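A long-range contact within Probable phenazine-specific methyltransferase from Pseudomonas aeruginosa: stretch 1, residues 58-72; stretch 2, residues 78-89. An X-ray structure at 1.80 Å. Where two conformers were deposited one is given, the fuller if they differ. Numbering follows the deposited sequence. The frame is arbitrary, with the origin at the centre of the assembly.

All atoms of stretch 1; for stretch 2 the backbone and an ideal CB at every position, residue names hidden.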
ATOM      1  N   ILE A  58       9.011  10.190 -16.193  1.00 23.78           N
ATOM      2  CA  ILE A  58       8.205  11.175 -15.497  1.00 24.20           C
ATOM      3  C   ILE A  58       6.763  11.142 -15.924  1.00 23.67           C
ATOM      4  O   ILE A  58       5.840  11.212 -15.075  1.00 24.30           O
ATOM      5  CB  ILE A  58       8.777  12.644 -15.578  1.00 23.42           C
ATOM      6  CG1 ILE A  58      10.161  12.670 -14.913  1.00 23.77           C
ATOM      7  CG2 ILE A  58       7.748  13.671 -14.944  1.00 23.80           C
ATOM      8  CD1 ILE A  58      10.248  12.441 -13.355  1.00 23.49           C
ATOM      9  N   HIS A  59       6.562  11.013 -17.217  1.00 23.26           N
ATOM     10  CA  HIS A  59       5.227  10.923 -17.758  1.00 24.09           C
ATOM     11  C   HIS A  59       4.442   9.791 -17.115  1.00 23.63           C
ATOM     12  O   HIS A  59       3.238   9.963 -16.739  1.00 24.81           O
ATOM     13  CB  HIS A  59       5.229  10.717 -19.278  1.00 26.49           C
ATOM     14  CG  HIS A  59       3.841  10.706 -19.857  1.00 26.15           C
ATOM     15  ND1 HIS A  59       3.085  11.857 -19.974  1.00 31.46           N
ATOM     16  CD2 HIS A  59       3.055   9.692 -20.293  1.00 30.94           C
ATOM     17  CE1 HIS A  59       1.898  11.551 -20.480  1.00 29.07           C
ATOM     18  NE2 HIS A  59       1.851  10.244 -20.676  1.00 29.10           N
ATOM     19  N   ARG A  60       5.078   8.621 -17.000  1.00 22.48           N
ATOM     20  CA  ARG A  60       4.357   7.456 -16.479  1.00 23.14           C
ATOM     21  C   ARG A  60       4.077   7.570 -14.981  1.00 21.97           C
ATOM     22  O   ARG A  60       3.002   7.154 -14.463  1.00 22.23           O
ATOM     23  CB  ARG A  60       5.140   6.205 -16.795  1.00 23.09           C
ATOM     24  CG  ARG A  60       5.149   5.929 -18.339  1.00 26.69           C
ATOM     25  CD  ARG A  60       6.253   4.999 -18.711  1.00 26.36           C
ATOM     26  NE  ARG A  60       5.881   3.616 -18.363  1.00 25.99           N
ATOM     27  CZ  ARG A  60       6.600   2.539 -18.637  1.00 22.66           C
ATOM     28  NH1 ARG A  60       7.828   2.633 -19.163  1.00 23.68           N
ATOM     29  NH2 ARG A  60       6.109   1.334 -18.327  1.00 22.89           N
ATOM     30  N   LEU A  61       5.058   8.103 -14.264  1.00 20.02           N
ATOM     31  CA  LEU A  61       4.831   8.375 -12.844  1.00 21.22           C
ATOM     32  C   LEU A  61       3.686   9.368 -12.662  1.00 21.65           C
ATOM     33  O   LEU A  61       2.800   9.176 -11.828  1.00 21.47           O
ATOM     34  CB  LEU A  61       6.144   8.859 -12.160  1.00 20.83           C
ATOM     35  CG  LEU A  61       6.039   9.282 -10.654  1.00 18.28           C
ATOM     36  CD1 LEU A  61       5.642   8.093  -9.801  1.00 22.25           C
ATOM     37  CD2 LEU A  61       7.454   9.773 -10.268  1.00 22.88           C
ATOM     38  N   MET A  62       3.742  10.496 -13.399  1.00 22.55           N
ATOM     39  CA  MET A  62       2.757  11.561 -13.202  1.00 22.39           C
ATOM     40  C   MET A  62       1.349  11.076 -13.637  1.00 23.07           C
ATOM     41  O   MET A  62       0.389  11.426 -12.976  1.00 24.73           O
ATOM     42  CB  MET A  62       3.154  12.843 -13.966  1.00 22.75           C
ATOM     43  CG  MET A  62       4.433  13.572 -13.417  1.00 20.72           C
ATOM     44  SD  MET A  62       4.137  14.168 -11.740  1.00 25.05           S
ATOM     45  CE  MET A  62       2.677  15.217 -11.917  1.00 19.96           C
ATOM     46  N   ARG A  63       1.249  10.320 -14.742  1.00 22.95           N
ATOM     47  CA  ARG A  63      -0.005   9.722 -15.185  1.00 23.72           C
ATOM     48  C   ARG A  63      -0.674   8.931 -14.037  1.00 23.00           C
ATOM     49  O   ARG A  63      -1.885   9.078 -13.776  1.00 22.78           O
ATOM     50  CB  ARG A  63       0.283   8.745 -16.327  1.00 24.08           C
ATOM     51  CG  ARG A  63      -0.896   8.256 -17.033  1.00 32.47           C
ATOM     52  CD  ARG A  63      -0.426   7.875 -18.460  1.00 37.69           C
ATOM     53  NE  ARG A  63       0.469   6.720 -18.468  1.00 32.44           N
ATOM     54  CZ  ARG A  63       0.698   6.033 -19.568  1.00 36.81           C
ATOM     55  NH1 ARG A  63       0.102   6.437 -20.698  1.00 36.93           N
ATOM     56  NH2 ARG A  63       1.463   4.954 -19.553  1.00 34.56           N
ATOM     57  N   LEU A  64       0.137   8.111 -13.368  1.00 22.48           N
ATOM     58  CA  LEU A  64      -0.304   7.342 -12.210  1.00 23.58           C
ATOM     59  C   LEU A  64      -0.797   8.244 -11.064  1.00 23.54           C
ATOM     60  O   LEU A  64      -1.894   8.051 -10.521  1.00 24.11           O
ATOM     61  CB  LEU A  64       0.871   6.460 -11.730  0.50 23.31           C
ATOM     62  CG  LEU A  64       0.573   5.480 -10.603  0.50 23.22           C
ATOM     63  CD1 LEU A  64       1.570   4.341 -10.679  0.50 26.38           C
ATOM     64  CD2 LEU A  64       0.633   6.185  -9.228  0.50 20.60           C
ATOM     65  N   LEU A  65       0.015   9.231 -10.670  1.00 23.53           N
ATOM     66  CA  LEU A  65      -0.324  10.045  -9.501  1.00 22.81           C
ATOM     67  C   LEU A  65      -1.577  10.872  -9.796  1.00 24.95           C
ATOM     68  O   LEU A  65      -2.417  11.042  -8.905  1.00 26.97           O
ATOM     69  CB  LEU A  65       0.826  10.970  -9.136  1.00 22.97           C
ATOM     70  CG  LEU A  65       1.991  10.148  -8.552  1.00 22.16           C
ATOM     71  CD1 LEU A  65       3.271  10.988  -8.409  1.00 21.92           C
ATOM     72  CD2 LEU A  65       1.630   9.433  -7.198  1.00 20.56           C
ATOM     73  N   VAL A  66      -1.665  11.416 -11.005  1.00 26.21           N
ATOM     74  CA  VAL A  66      -2.879  12.229 -11.431  1.00 26.16           C
ATOM     75  C   VAL A  66      -4.137  11.340 -11.427  1.00 27.01           C
ATOM     76  O   VAL A  66      -5.234  11.778 -10.992  1.00 25.92           O
ATOM     77  CB  VAL A  66      -2.708  12.914 -12.832  1.00 26.99           C
ATOM     78  CG1 VAL A  66      -4.027  13.589 -13.336  1.00 28.35           C
ATOM     79  CG2 VAL A  66      -1.546  13.960 -12.840  1.00 26.14           C
ATOM     80  N   ALA A  67      -3.991  10.102 -11.904  1.00 26.25           N
ATOM     81  CA  ALA A  67      -5.153   9.175 -11.964  1.00 26.88           C
ATOM     82  C   ALA A  67      -5.681   8.891 -10.553  1.00 28.08           C
ATOM     83  O   ALA A  67      -6.889   8.694 -10.351  1.00 29.58           O
ATOM     84  CB  ALA A  67      -4.814   7.841 -12.731  1.00 25.40           C
ATOM     85  N   PHE A  68      -4.802   8.951  -9.551  1.00 26.39           N
ATOM     86  CA  PHE A  68      -5.200   8.804  -8.174  1.00 27.36           C
ATOM     87  C   PHE A  68      -5.386  10.175  -7.489  1.00 28.10           C
ATOM     88  O   PHE A  68      -5.381  10.300  -6.253  1.00 29.25           O
ATOM     89  CB  PHE A  68      -4.186   7.874  -7.428  1.00 26.96           C
ATOM     90  CG  PHE A  68      -4.398   6.381  -7.689  1.00 27.64           C
ATOM     91  CD1 PHE A  68      -5.513   5.710  -7.129  1.00 26.16           C
ATOM     92  CD2 PHE A  68      -3.457   5.630  -8.406  1.00 23.75           C
ATOM     93  CE1 PHE A  68      -5.710   4.349  -7.333  1.00 26.29           C
ATOM     94  CE2 PHE A  68      -3.637   4.257  -8.603  1.00 25.81           C
ATOM     95  CZ  PHE A  68      -4.776   3.607  -8.082  1.00 26.58           C
ATOM     96  N   GLU A  69      -5.566  11.233  -8.285  1.00 28.46           N
ATOM     97  CA  GLU A  69      -5.924  12.558  -7.724  1.00 30.98           C
ATOM     98  C   GLU A  69      -4.911  13.134  -6.767  1.00 30.05           C
ATOM     99  O   GLU A  69      -5.234  13.948  -5.903  1.00 30.70           O
ATOM    100  CB  GLU A  69      -7.341  12.533  -7.091  1.00 30.93           C
ATOM    101  CG  GLU A  69      -8.384  12.247  -8.176  1.00 36.29           C
ATOM    102  CD  GLU A  69      -9.815  12.224  -7.635  1.00 37.94           C
ATOM    103  OE1 GLU A  69     -10.025  12.692  -6.477  1.00 45.56           O
ATOM    104  OE2 GLU A  69     -10.683  11.713  -8.374  1.00 44.45           O
ATOM    105  N   ILE A  70      -3.664  12.736  -6.946  1.00 28.85           N
ATOM    106  CA  ILE A  70      -2.576  13.308  -6.173  1.00 28.29           C
ATOM    107  C   ILE A  70      -2.056  14.569  -6.814  1.00 30.86           C
ATOM    108  O   ILE A  70      -2.008  15.610  -6.147  1.00 33.17           O
ATOM    109  CB  ILE A  70      -1.506  12.257  -5.840  1.00 27.08           C
ATOM    110  CG1 ILE A  70      -2.134  11.338  -4.763  1.00 29.62           C
ATOM    111  CG2 ILE A  70      -0.208  12.939  -5.323  1.00 25.40           C
ATOM    112  CD1 ILE A  70      -1.440  10.067  -4.465  1.00 32.43           C
ATOM    113  N   PHE A  71      -1.661  14.529  -8.074  1.00 29.37           N
ATOM    114  CA  PHE A  71      -1.507  15.811  -8.815  1.00 28.60           C
ATOM    115  C   PHE A  71      -2.692  15.977  -9.812  1.00 29.78           C
ATOM    116  O   PHE A  71      -3.534  15.083  -9.920  1.00 27.31           O
ATOM    117  CB  PHE A  71      -0.185  15.828  -9.610  1.00 24.37           C
ATOM    118  CG  PHE A  71       1.051  15.834  -8.734  1.00 27.09           C
ATOM    119  CD1 PHE A  71       1.477  17.004  -8.126  1.00 23.64           C
ATOM    120  CD2 PHE A  71       1.784  14.655  -8.481  1.00 24.69           C
ATOM    121  CE1 PHE A  71       2.578  17.052  -7.313  1.00 25.76           C
ATOM    122  CE2 PHE A  71       2.960  14.703  -7.621  1.00 26.60           C
ATOM    123  CZ  PHE A  71       3.325  15.913  -7.020  1.00 24.87           C
ATOM    124  N   GLN A  72      -2.713  17.083 -10.568  1.00 29.69           N
ATOM    125  CA  GLN A  72      -3.703  17.255 -11.642  1.00 31.58           C
ATOM    126  C   GLN A  72      -3.085  17.886 -12.876  1.00 31.95           C
ATOM    127  O   GLN A  72      -1.930  18.318 -12.842  1.00 30.62           O
ATOM    128  CB  GLN A  72      -4.925  18.095 -11.185  1.00 32.09           C
ATOM    129  CG  GLN A  72      -4.642  19.599 -10.885  1.00 31.89           C
ATOM    130  CD  GLN A  72      -5.867  20.350 -10.320  1.00 34.03           C
ATOM    131  OE1 GLN A  72      -5.784  20.994  -9.281  1.00 36.94           O
ATOM    132  NE2 GLN A  72      -6.984  20.284 -11.022  1.00 33.95           N
ATOM    133  N   UNK A  78       0.362  21.736 -18.555  1.00 39.10           N
ATOM    134  CA  UNK A  78       1.117  21.851 -17.330  1.00 36.17           C
ATOM    135  C   UNK A  78       0.486  21.091 -16.171  1.00 33.77           C
ATOM    136  O   UNK A  78      -0.708  21.039 -16.039  1.00 31.72           O
ATOM    137  CB  UNK A  78       1.271  23.327 -16.959  1.00 36.17           C
ATOM    138  N   UNK A  79       1.263  20.456 -15.357  1.00 31.21           N
ATOM    139  CA  UNK A  79       0.798  19.798 -14.119  1.00 28.62           C
ATOM    140  C   UNK A  79       0.532  20.838 -13.057  1.00 28.52           C
ATOM    141  O   UNK A  79       1.100  21.926 -13.110  1.00 26.63           O
ATOM    142  CB  UNK A  79       1.822  18.780 -13.613  1.00 28.62           C
ATOM    143  N   UNK A  80      -0.250  20.485 -12.033  1.00 27.50           N
ATOM    144  CA  UNK A  80      -0.564  21.442 -10.979  1.00 26.96           C
ATOM    145  C   UNK A  80      -0.828  20.655  -9.687  1.00 26.82           C
ATOM    146  O   UNK A  80      -1.240  19.488  -9.738  1.00 26.48           O
ATOM    147  CB  UNK A  80      -1.766  22.310 -11.358  1.00 26.96           C
ATOM    148  N   UNK A  81      -0.604  21.290  -8.542  1.00 26.66           N
ATOM    149  CA  UNK A  81      -0.933  20.645  -7.271  1.00 27.69           C
ATOM    150  C   UNK A  81      -2.445  20.500  -7.015  1.00 29.60           C
ATOM    151  O   UNK A  81      -3.261  21.225  -7.618  1.00 29.09           O
ATOM    152  CB  UNK A  81      -0.303  21.442  -6.127  1.00 27.69           C
ATOM    153  N   UNK A  82      -2.788  19.558  -6.123  1.00 30.44           N
ATOM    154  CA  UNK A  82      -4.142  19.321  -5.623  1.00 30.47           C
ATOM    155  C   UNK A  82      -4.087  19.513  -4.092  1.00 32.45           C
ATOM    156  O   UNK A  82      -2.978  19.615  -3.530  1.00 32.23           O
ATOM    157  CB  UNK A  82      -4.648  17.928  -6.004  1.00 30.47           C
ATOM    158  N   UNK A  83      -5.250  19.629  -3.399  1.00 32.42           N
ATOM    159  CA  UNK A  83      -5.135  19.612  -1.930  1.00 32.40           C
ATOM    160  C   UNK A  83      -4.264  18.455  -1.360  1.00 31.44           C
ATOM    161  O   UNK A  83      -3.531  18.679  -0.389  1.00 29.99           O
ATOM    162  CB  UNK A  83      -6.539  19.520  -1.329  1.00 32.40           C
ATOM    163  N   UNK A  84      -4.329  17.277  -1.972  1.00 30.49           N
ATOM    164  CA  UNK A  84      -3.528  16.132  -1.529  1.00 30.90           C
ATOM    165  C   UNK A  84      -2.009  16.408  -1.752  1.00 29.73           C
ATOM    166  O   UNK A  84      -1.213  16.246  -0.818  1.00 28.06           O
ATOM    167  CB  UNK A  84      -3.960  14.870  -2.279  1.00 30.90           C
ATOM    168  N   UNK A  85      -1.624  16.833  -2.962  1.00 28.76           N
ATOM    169  CA  UNK A  85      -0.181  17.028  -3.255  1.00 27.87           C
ATOM    170  C   UNK A  85       0.459  18.240  -2.538  1.00 27.25           C
ATOM    171  O   UNK A  85       1.648  18.260  -2.240  1.00 26.85           O
ATOM    172  CB  UNK A  85       0.005  17.197  -4.764  1.00 27.87           C
ATOM    173  N   UNK A  86      -0.340  19.262  -2.276  1.00 27.31           N
ATOM    174  CA  UNK A  86       0.091  20.376  -1.390  1.00 28.13           C
ATOM    175  C   UNK A  86       0.613  19.877  -0.054  1.00 27.06           C
ATOM    176  O   UNK A  86       1.537  20.428   0.512  1.00 25.05           O
ATOM    177  CB  UNK A  86      -1.069  21.343  -1.145  1.00 28.13           C
ATOM    178  N   UNK A  87       0.047  18.780   0.423  1.00 27.41           N
ATOM    179  CA  UNK A  87       0.543  18.187   1.669  1.00 28.56           C
ATOM    180  C   UNK A  87       1.912  17.542   1.545  1.00 27.74           C
ATOM    181  O   UNK A  87       2.543  17.188   2.557  1.00 29.47           O
ATOM    182  CB  UNK A  87      -0.454  17.140   2.171  1.00 28.56           C
ATOM    183  N   UNK A  88       2.383  17.372   0.315  1.00 27.19           N
ATOM    184  CA  UNK A  88       3.721  16.853   0.118  1.00 26.55           C
ATOM    185  C   UNK A  88       4.791  17.916   0.007  1.00 26.68           C
ATOM    186  O   UNK A  88       6.001  17.593  -0.028  1.00 27.00           O
ATOM    187  CB  UNK A  88       3.748  15.983  -1.140  1.00 26.55           C
ATOM    188  N   UNK A  89       4.371  19.188  -0.124  1.00 28.70           N
ATOM    189  CA  UNK A  89       5.328  20.285  -0.330  1.00 30.06           C
ATOM    190  C   UNK A  89       6.190  20.558   0.890  1.00 31.22           C
ATOM    191  O   UNK A  89       5.811  20.279   2.038  1.00 31.88           O
ATOM    192  CB  UNK A  89       4.581  21.564  -0.714  1.00 30.06           C
TER

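Position 78 opens the strand with phi 111° and psi 140°, and its ideal CB finds nothing of stretch 1 within 5.5 Å. Positive phi by itself favours glycine, and G78 is deposited.

Position 79 points sideways, its ideal CB 4.0 Å from M62 CE, with the helix flank of H59, M62 and V66 beyond. A long, flat or flexible apolar side chain could follow that flank. The residue is Y79, chi1 m. M62 CE lies over one face of its ring, 3.7 Å from the centroid, a CH-pi contact, while V66 CG2 comes to 4.2 Å from Y79 CE1. The ring runs on until Y79 OH is 3.4 Å from M62 CB.

At 80 the backbone does the pairing: the antiparallel bridge with Q72 offers both a donor and an acceptor. The ideal CB, 4.0 Å from Q72 CG, shares a sheet face with Q72, so small or extended residues would suit. A80 is deposited. Q72 N donates to A80 O and A80 N to Q72 O, both at 2.9 Å, with the methyl near Q72 CG.

Position 81 points its CB away, 5.2 Å from F71 CD1; a side chain must bend back to meet that ring, and polar or apolar ones could. N81 does so, placing OD1 at the ring edge, 3.2 Å from F71 CE1.

Position 82 points toward stretch 1, its ideal CB 3.5 Å from I70 O and 4.0 Å from E69 O. Such carbonyls invite a compact side chain, perhaps with a hydroxyl. T82 fits, its CG2 3.7 Å from Q72 CB. It also occupies the N-cap position, OG1 accepting from the backbone N of 85 at 3.2 Å, although OG1 is modelled too close to a neighbour.

Position 83 meets open space, and phi -49° admits proline: P83.

Position 84 points toward E69 O, 4.0 Å from the ideal CB; modest branched or polar residues suit. T84 sets CG2 4.0 Å from I70 CG1.

At 85 the ideal CB is only 2.9 Å from I70 O and 3.6 Å from F71 CE1, so a small side chain is the safest choice. S85 lays CB over the F71 ring, 3.9 Å from its centroid; OG donates to N81 OD1 (2.6 Å) and accepts from T82 N (2.9 Å).

Positions 86 and 87 make no contact and leave the choice open: H86, L87. Position 88 points toward stretch 1 without near neighbours at CB, so a longer apolar chain suits; L88 CD1 reaches I70 CG2 at 4.3 Å. Position 89, out of reach, is R89.

Stretch 2 78-89: GYANTPTSHLLR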
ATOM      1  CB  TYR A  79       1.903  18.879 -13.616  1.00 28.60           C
ATOM      2  CG  TYR A  79       2.108  17.688 -14.495  1.00 27.85           C
ATOM      3  CD1 TYR A  79       1.075  16.753 -14.691  1.00 29.00           C
ATOM      4  CD2 TYR A  79       3.321  17.492 -15.127  1.00 28.50           C
ATOM      5  CE1 TYR A  79       1.260  15.633 -15.540  1.00 27.36           C
ATOM      6  CE2 TYR A  79       3.535  16.373 -15.965  1.00 26.01           C
ATOM      7  CZ  TYR A  79       2.519  15.440 -16.144  1.00 26.55           C
ATOM      8  OH  TYR A  79       2.713  14.367 -16.983  1.00 24.63           O
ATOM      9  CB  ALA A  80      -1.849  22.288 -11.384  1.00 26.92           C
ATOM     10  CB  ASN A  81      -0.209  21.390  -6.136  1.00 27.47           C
ATOM     11  CG  ASN A  81       1.258  21.002  -6.068  1.00 27.64           C
ATOM     12  OD1 ASN A  81       1.578  19.807  -5.981  1.00 26.74           O
ATOM     13  ND2 ASN A  81       2.160  21.990  -6.179  1.00 29.54           N
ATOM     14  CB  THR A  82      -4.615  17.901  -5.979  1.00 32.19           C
ATOM     15  OG1 THR A  82      -3.701  16.924  -5.434  1.00 32.71           O
ATOM     16  CG2 THR A  82      -4.757  17.718  -7.536  1.00 31.61           C
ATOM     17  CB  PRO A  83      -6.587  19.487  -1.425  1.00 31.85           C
ATOM     18  CG  PRO A  83      -7.477  19.760  -2.637  1.00 33.18           C
ATOM     19  CD  PRO A  83      -6.633  19.861  -3.877  1.00 33.67           C
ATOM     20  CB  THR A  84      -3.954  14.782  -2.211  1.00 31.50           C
ATOM     21  OG1 THR A  84      -5.319  14.484  -1.881  1.00 37.02           O
ATOM     22  CG2 THR A  84      -3.122  13.637  -1.656  1.00 34.22           C
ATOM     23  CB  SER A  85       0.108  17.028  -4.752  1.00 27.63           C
ATOM     24  OG  SER A  85      -0.337  18.213  -5.411  1.00 27.96           O
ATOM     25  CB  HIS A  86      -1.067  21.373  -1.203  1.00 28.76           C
ATOM     26  CG  HIS A  86      -1.222  22.335  -2.340  1.00 31.62           C
ATOM     27  ND1 HIS A  86      -0.184  23.113  -2.803  1.00 32.92           N
ATOM     28  CD2 HIS A  86      -2.306  22.675  -3.078  1.00 32.55           C
ATOM     29  CE1 HIS A  86      -0.617  23.882  -3.784  1.00 30.36           C
ATOM     30  NE2 HIS A  86      -1.901  23.639  -3.965  1.00 28.83           N
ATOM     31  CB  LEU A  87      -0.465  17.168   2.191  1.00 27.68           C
ATOM     32  CG  LEU A  87      -1.775  17.733   2.753  1.00 30.76           C
ATOM     33  CD1 LEU A  87      -2.702  16.586   2.887  1.00 30.99           C
ATOM     34  CD2 LEU A  87      -1.481  18.302   4.127  1.00 33.41           C
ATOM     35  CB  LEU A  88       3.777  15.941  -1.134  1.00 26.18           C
ATOM     36  CG  LEU A  88       2.769  14.803  -1.226  1.00 25.21           C
ATOM     37  CD1 LEU A  88       2.880  14.209  -2.603  1.00 25.09           C
ATOM     38  CD2 LEU A  88       2.981  13.750  -0.109  1.00 23.57           C
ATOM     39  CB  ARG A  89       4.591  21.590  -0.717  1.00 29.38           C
ATOM     40  CG  ARG A  89       4.001  21.624  -2.143  1.00 31.06           C
ATOM     41  CD  ARG A  89       2.894  22.747  -2.242  1.00 35.27           C
ATOM     42  NE  ARG A  89       3.489  24.051  -2.259  1.00 41.91           N
ATOM     43  CZ  ARG A  89       3.000  25.133  -1.683  1.00 41.38           C
ATOM     44  NH1 ARG A  89       1.843  25.116  -1.008  1.00 42.79           N
ATOM     45  NH2 ARG A  89       3.695  26.249  -1.802  1.00 43.51           N
TER
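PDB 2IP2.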